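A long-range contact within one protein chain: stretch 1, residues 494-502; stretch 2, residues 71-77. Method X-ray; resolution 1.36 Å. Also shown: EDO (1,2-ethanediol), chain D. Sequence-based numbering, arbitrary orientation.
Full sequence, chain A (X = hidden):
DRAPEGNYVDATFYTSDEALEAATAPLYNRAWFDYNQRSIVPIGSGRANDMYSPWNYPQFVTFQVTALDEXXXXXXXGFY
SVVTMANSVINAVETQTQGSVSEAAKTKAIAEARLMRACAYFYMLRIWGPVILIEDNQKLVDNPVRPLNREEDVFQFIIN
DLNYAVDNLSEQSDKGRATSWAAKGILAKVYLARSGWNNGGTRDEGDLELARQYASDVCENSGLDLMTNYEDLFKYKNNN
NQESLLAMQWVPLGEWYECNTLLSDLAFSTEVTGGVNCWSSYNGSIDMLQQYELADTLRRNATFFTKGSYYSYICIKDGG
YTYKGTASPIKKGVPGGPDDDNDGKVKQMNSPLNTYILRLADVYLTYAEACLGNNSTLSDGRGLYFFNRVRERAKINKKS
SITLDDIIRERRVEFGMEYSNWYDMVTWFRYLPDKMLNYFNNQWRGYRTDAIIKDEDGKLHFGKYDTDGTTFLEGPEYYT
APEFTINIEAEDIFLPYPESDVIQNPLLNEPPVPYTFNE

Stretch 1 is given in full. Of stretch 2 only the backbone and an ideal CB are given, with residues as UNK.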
ATOM      1  N   PHE A 494      12.706  11.383   0.558  1.00  8.79           N
ATOM      2  CA  PHE A 494      12.686  10.780  -0.765  1.00  9.27           C
ATOM      3  C   PHE A 494      13.940   9.939  -0.951  1.00 11.29           C
ATOM      4  O   PHE A 494      15.036  10.319  -0.527  1.00 13.36           O
ATOM      5  CB  PHE A 494      12.533  11.866  -1.826  1.00  9.45           C
ATOM      6  CG  PHE A 494      11.153  12.473  -1.860  1.00  9.17           C
ATOM      7  CD1 PHE A 494      10.765  13.481  -0.989  1.00 10.96           C
ATOM      8  CD2 PHE A 494      10.224  11.990  -2.759  1.00 10.11           C
ATOM      9  CE1 PHE A 494       9.483  14.001  -1.046  1.00 12.95           C
ATOM     10  CE2 PHE A 494       8.971  12.502  -2.832  1.00 10.84           C
ATOM     11  CZ  PHE A 494       8.583  13.507  -1.963  1.00 12.11           C
ATOM     12  N   LEU A 495      13.769   8.770  -1.557  1.00 10.61           N
ATOM     13  CA  LEU A 495      14.852   7.813  -1.736  1.00 11.82           C
ATOM     14  C   LEU A 495      15.729   8.160  -2.939  1.00 11.26           C
ATOM     15  O   LEU A 495      15.294   8.839  -3.847  1.00 11.95           O
ATOM     16  CB  LEU A 495      14.254   6.414  -1.883  1.00 13.19           C
ATOM     17  CG  LEU A 495      13.767   5.873  -0.526  1.00 12.69           C
ATOM     18  CD1 LEU A 495      12.702   4.782  -0.626  1.00 17.37           C
ATOM     19  CD2 LEU A 495      14.950   5.376   0.285  1.00 13.44           C
ATOM     20  N   PRO A 496      16.995   7.711  -2.930  1.00 12.09           N
ATOM     21  CA  PRO A 496      17.891   7.986  -4.052  1.00 13.21           C
ATOM     22  C   PRO A 496      17.519   7.152  -5.270  1.00 11.84           C
ATOM     23  O   PRO A 496      16.909   6.088  -5.139  1.00 10.98           O
ATOM     24  CB  PRO A 496      19.265   7.581  -3.515  1.00 13.99           C
ATOM     25  CG  PRO A 496      18.992   6.599  -2.459  1.00 14.28           C
ATOM     26  CD  PRO A 496      17.649   6.945  -1.863  1.00 11.91           C
ATOM     27  N   TYR A 497      17.869   7.645  -6.457  1.00 12.13           N
ATOM     28  CA  TYR A 497      17.697   6.860  -7.680  1.00 11.39           C
ATOM     29  C   TYR A 497      18.634   5.660  -7.600  1.00 14.32           C
ATOM     30  O   TYR A 497      19.711   5.756  -7.014  1.00 14.27           O
ATOM     31  CB  TYR A 497      17.956   7.725  -8.925  1.00 12.51           C
ATOM     32  CG  TYR A 497      16.963   8.859  -9.024  1.00 12.85           C
ATOM     33  CD1 TYR A 497      15.640   8.615  -9.361  1.00 12.28           C
ATOM     34  CD2 TYR A 497      17.333  10.151  -8.720  1.00 12.55           C
ATOM     35  CE1 TYR A 497      14.712   9.646  -9.425  1.00 11.78           C
ATOM     36  CE2 TYR A 497      16.419  11.185  -8.768  1.00 13.55           C
ATOM     37  CZ  TYR A 497      15.109  10.923  -9.107  1.00 10.94           C
ATOM     38  OH  TYR A 497      14.218  11.967  -9.129  1.00 12.27           O
ATOM     39  N   PRO A 498      18.221   4.514  -8.153  1.00 12.80           N
ATOM     40  CA  PRO A 498      19.056   3.319  -8.001  1.00 13.45           C
ATOM     41  C   PRO A 498      20.379   3.484  -8.735  1.00 14.56           C
ATOM     42  O   PRO A 498      20.382   3.941  -9.872  1.00 14.33           O
ATOM     43  CB  PRO A 498      18.214   2.211  -8.657  1.00 14.46           C
ATOM     44  CG  PRO A 498      16.815   2.763  -8.759  1.00 16.01           C
ATOM     45  CD  PRO A 498      16.982   4.241  -8.906  1.00 13.48           C
ATOM     46  N   GLU A 499      21.482   3.119  -8.097  1.00 14.91           N
ATOM     47  CA  GLU A 499      22.811   3.403  -8.634  1.00 16.56           C
ATOM     48  C   GLU A 499      23.016   2.832 -10.029  1.00 14.93           C
ATOM     49  O   GLU A 499      23.561   3.517 -10.890  1.00 17.36           O
ATOM     50  CB  GLU A 499      23.914   2.898  -7.693  1.00 18.85           C
ATOM     51  CG  GLU A 499      25.321   3.132  -8.254  1.00 25.83           C
ATOM     52  CD  GLU A 499      26.423   2.901  -7.241  1.00 36.95           C
ATOM     53  OE1 GLU A 499      26.353   3.475  -6.136  1.00 39.08           O
ATOM     54  OE2 GLU A 499      27.368   2.151  -7.558  1.00 44.88           O
ATOM     55  N   SER A 500      22.556   1.607 -10.268  1.00 16.66           N
ATOM     56  CA  SER A 500      22.755   0.983 -11.571  1.00 17.99           C
ATOM     57  C   SER A 500      22.029   1.758 -12.671  1.00 19.01           C
ATOM     58  O   SER A 500      22.520   1.864 -13.797  1.00 19.33           O
ATOM     59  CB  SER A 500      22.294  -0.476 -11.542  1.00 20.99           C
ATOM     60  OG  SER A 500      20.928  -0.581 -11.170  1.00 26.85           O
ATOM     61  N   ASP A 501      20.863   2.308 -12.343  1.00 15.64           N
ATOM     62  CA  ASP A 501      20.101   3.095 -13.299  1.00 15.58           C
ATOM     63  C   ASP A 501      20.746   4.452 -13.545  1.00 14.92           C
ATOM     64  O   ASP A 501      20.715   4.952 -14.669  1.00 15.32           O
ATOM     65  CB  ASP A 501      18.647   3.229 -12.844  1.00 15.49           C
ATOM     66  CG  ASP A 501      17.900   1.906 -12.918  1.00 21.10           C
ATOM     67  OD1 ASP A 501      17.674   1.424 -14.044  1.00 24.95           O
ATOM     68  OD2 ASP A 501      17.558   1.332 -11.865  1.00 22.17           O
ATOM     69  N   VAL A 502      21.345   5.044 -12.515  1.00 14.77           N
ATOM     70  CA  VAL A 502      22.049   6.318 -12.674  1.00 16.16           C
ATOM     71  C   VAL A 502      23.292   6.147 -13.565  1.00 16.75           C
ATOM     72  O   VAL A 502      23.632   7.038 -14.345  1.00 17.56           O
ATOM     73  CB  VAL A 502      22.445   6.929 -11.305  1.00 15.34           C
ATOM     74  CG1 VAL A 502      23.226   8.222 -11.490  1.00 20.63           C
ATOM     75  CG2 VAL A 502      21.195   7.181 -10.459  1.00 15.37           C
ATOM     76  N   UNK A  71      16.294  -3.159  -3.211  1.00 13.24           N
ATOM     77  CA  UNK A  71      14.890  -2.802  -3.206  1.00 12.89           C
ATOM     78  C   UNK A  71      14.603  -1.595  -4.086  1.00 13.09           C
ATOM     79  O   UNK A  71      13.521  -1.502  -4.654  1.00 13.68           O
ATOM     80  CB  UNK A  71      14.426  -2.526  -1.774  1.00 12.89           C
ATOM     81  N   UNK A  72      15.558  -0.676  -4.204  1.00 12.11           N
ATOM     82  CA  UNK A  72      15.366   0.484  -5.060  1.00 12.58           C
ATOM     83  C   UNK A  72      15.352   0.077  -6.525  1.00 15.49           C
ATOM     84  O   UNK A  72      14.498   0.517  -7.275  1.00 14.25           O
ATOM     85  CB  UNK A  72      16.461   1.523  -4.808  1.00 12.58           C
ATOM     86  N   UNK A  73      16.305  -0.760  -6.928  1.00 14.99           N
ATOM     87  CA  UNK A  73      16.374  -1.184  -8.315  1.00 16.74           C
ATOM     88  C   UNK A  73      15.177  -2.076  -8.653  1.00 16.27           C
ATOM     89  O   UNK A  73      14.597  -1.955  -9.727  1.00 14.01           O
ATOM     90  CB  UNK A  73      17.688  -1.918  -8.587  1.00 16.74           C
ATOM     91  N   UNK A  74      14.776  -2.941  -7.729  1.00 13.58           N
ATOM     92  CA  UNK A  74      13.631  -3.802  -7.952  1.00 14.97           C
ATOM     93  C   UNK A  74      12.350  -2.994  -8.082  1.00 12.37           C
ATOM     94  O   UNK A  74      11.532  -3.245  -8.961  1.00 12.55           O
ATOM     95  CB  UNK A  74      13.502  -4.818  -6.815  1.00 14.97           C
ATOM     96  N   UNK A  75      12.152  -2.022  -7.192  1.00 12.25           N
ATOM     97  CA  UNK A  75      10.931  -1.210  -7.242  1.00 11.07           C
ATOM     98  C   UNK A  75      10.865  -0.391  -8.534  1.00 10.81           C
ATOM     99  O   UNK A  75       9.834  -0.361  -9.201  1.00 13.03           O
ATOM    100  CB  UNK A  75      10.861  -0.281  -6.029  1.00 11.07           C
ATOM    101  N   UNK A  76      11.989   0.228  -8.870  1.00 11.69           N
ATOM    102  CA  UNK A  76      12.119   1.032 -10.093  1.00 10.83           C
ATOM    103  C   UNK A  76      11.793   0.170 -11.299  1.00 12.71           C
ATOM    104  O   UNK A  76      10.993   0.556 -12.146  1.00 12.11           O
ATOM    105  CB  UNK A  76      13.525   1.621 -10.221  1.00 10.83           C
ATOM    106  N   UNK A  77      12.393  -1.016 -11.359  1.00 11.89           N
ATOM    107  CA  UNK A  77      12.092  -1.972 -12.427  1.00 12.47           C
ATOM    108  C   UNK A  77      10.619  -2.350 -12.478  1.00 13.60           C
ATOM    109  O   UNK A  77      10.024  -2.393 -13.552  1.00 12.33           O
ATOM    110  CB  UNK A  77      12.936  -3.236 -12.249  1.00 12.47           C
TER
HETATM  111  C1  EDO D 603      13.455   4.420 -16.731  1.00 24.51           C
HETATM  112  O1  EDO D 603      14.675   3.876 -16.215  1.00 24.68           O
HETATM  113  C2  EDO D 603      12.993   3.615 -17.927  1.00 27.96           C
HETATM  114  O2  EDO D 603      13.118   2.220 -17.624  1.00 37.06           O

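Stretch 2 is one continuous helix, with backbone angles near -65/-40 throughout, and Pro 498 of stretch 1 lies beside it, its CA 5.3 Å from the CA of position 73. Side chains that reach stretch 1 should therefore recur with helical periodicity, and the positions four apart, 72 and 76, both point toward it.

Position 71 has nothing of stretch 1 within 5.5 Å of its ideal CB, so this contact leaves its choice open. The residue is Asn 71, whose O accepts the helical hydrogen bond from N of residue 75 at 2.9 Å.

At position 72 the CA-to-CB bond points toward stretch 1. The ideal CB lies 4.2 Å from Pro 498 CG and 4.6 Å from Pro 496 O, and the side chain of Leu 495 is farther along the same side. The surroundings are mostly carbon, with one backbone carbonyl near, and a medium-sized aliphatic chain such as leucine, isoleucine or methionine would suit. Leu 72 is found, with chi1 m and chi2 t. Its two methyls diverge: CD1 packs 3.8 Å from Pro 496 CG, while CD2 lies 3.9 Å from Leu 495 CB. The fork thus spans two neighbouring residues of an extended segment, and no other residue of stretch 2 has more surface covered by stretch 1.

Position 73 points sideways. Its ideal CB is 4.2 Å from Pro 498 CB, 4.4 Å from Ser 500 OG and 4.6 Å from Asp 501 OD2, a partly polar setting close to a proline, where alanine, serine or threonine would be reasonable. Ser 73 has chi1 p, and its OG bonds to a residue just outside the stretch. Toward stretch 1 it offers carbon, its CA lying 3.9 Å from Pro 498 CB. Its backbone also contributes: one water donates to Ser 73 O at 2.9 Å and to Asp 501 OD2 at 2.8 Å, linking the stretches where no direct hydrogen bond does.

Position 74 has its ideal CB directed away, so the contact asks for no side chain; Gly 74 supplies none. Position 75 points sideways with nothing of stretch 1 in reach, and Ala 75 leaves its methyl out of the contact.

Position 76 again points toward stretch 1. The ideal CB is 3.8 Å from Pro 498 CG and 4.4 Å from Asp 501 OD2, and the ring of Tyr 497 lies farther out. A long or aromatic side chain could bridge that distance, and a polar group could address the carboxylate. Trp 76 combines bulk with an N-H. With chi1 t, it brings CZ3 to 3.7 Å from Tyr 497 CD1, the ring planes being inclined at 83°, and CD1 to 3.4 Å from Asp 501 OD2. Its NE1 does not bond the carboxylate but donates to O1 of the ethanediol at 2.9 Å.

Position 77 turns sideways, beyond reach of stretch 1. Ser 77 is found there, its OG hydrogen-bonded elsewhere in the structure.

Stretch 2 (71-77) NLSGAWS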
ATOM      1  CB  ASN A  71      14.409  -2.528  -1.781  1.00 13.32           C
ATOM      2  CG  ASN A  71      14.366  -3.776  -0.951  1.00 14.79           C
ATOM      3  OD1 ASN A  71      13.552  -4.664  -1.191  1.00 16.49           O
ATOM      4  ND2 ASN A  71      15.272  -3.879   0.007  1.00 16.18           N
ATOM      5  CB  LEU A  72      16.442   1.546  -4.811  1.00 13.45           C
ATOM      6  CG  LEU A  72      16.490   2.113  -3.391  1.00 15.42           C
ATOM      7  CD1 LEU A  72      17.641   3.100  -3.286  1.00 17.92           C
ATOM      8  CD2 LEU A  72      15.174   2.782  -3.037  1.00 15.71           C
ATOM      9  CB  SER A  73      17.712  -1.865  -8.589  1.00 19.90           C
ATOM     10  OG  SER A  73      17.942  -2.890  -7.668  1.00 22.47           O
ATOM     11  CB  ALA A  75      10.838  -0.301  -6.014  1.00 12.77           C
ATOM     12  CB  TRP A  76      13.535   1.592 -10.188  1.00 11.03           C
ATOM     13  CG  TRP A  76      13.842   2.538 -11.359  1.00 12.88           C
ATOM     14  CD1 TRP A  76      14.352   2.201 -12.581  1.00 15.62           C
ATOM     15  CD2 TRP A  76      13.699   3.970 -11.368  1.00 11.90           C
ATOM     16  NE1 TRP A  76      14.534   3.332 -13.338  1.00 14.77           N
ATOM     17  CE2 TRP A  76      14.131   4.429 -12.621  1.00 14.71           C
ATOM     18  CE3 TRP A  76      13.243   4.908 -10.430  1.00 11.72           C
ATOM     19  CZ2 TRP A  76      14.113   5.782 -12.969  1.00 14.55           C
ATOM     20  CZ3 TRP A  76      13.214   6.244 -10.788  1.00 11.66           C
ATOM     21  CH2 TRP A  76      13.663   6.668 -12.033  1.00 13.83           C
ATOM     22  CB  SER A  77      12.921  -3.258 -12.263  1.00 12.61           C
ATOM     23  OG  SER A  77      12.596  -4.207 -13.290  1.00 18.60           O
TER
HETATM   24  O   HOH W   1      16.010  -0.949 -12.043  1.00 20.66           O
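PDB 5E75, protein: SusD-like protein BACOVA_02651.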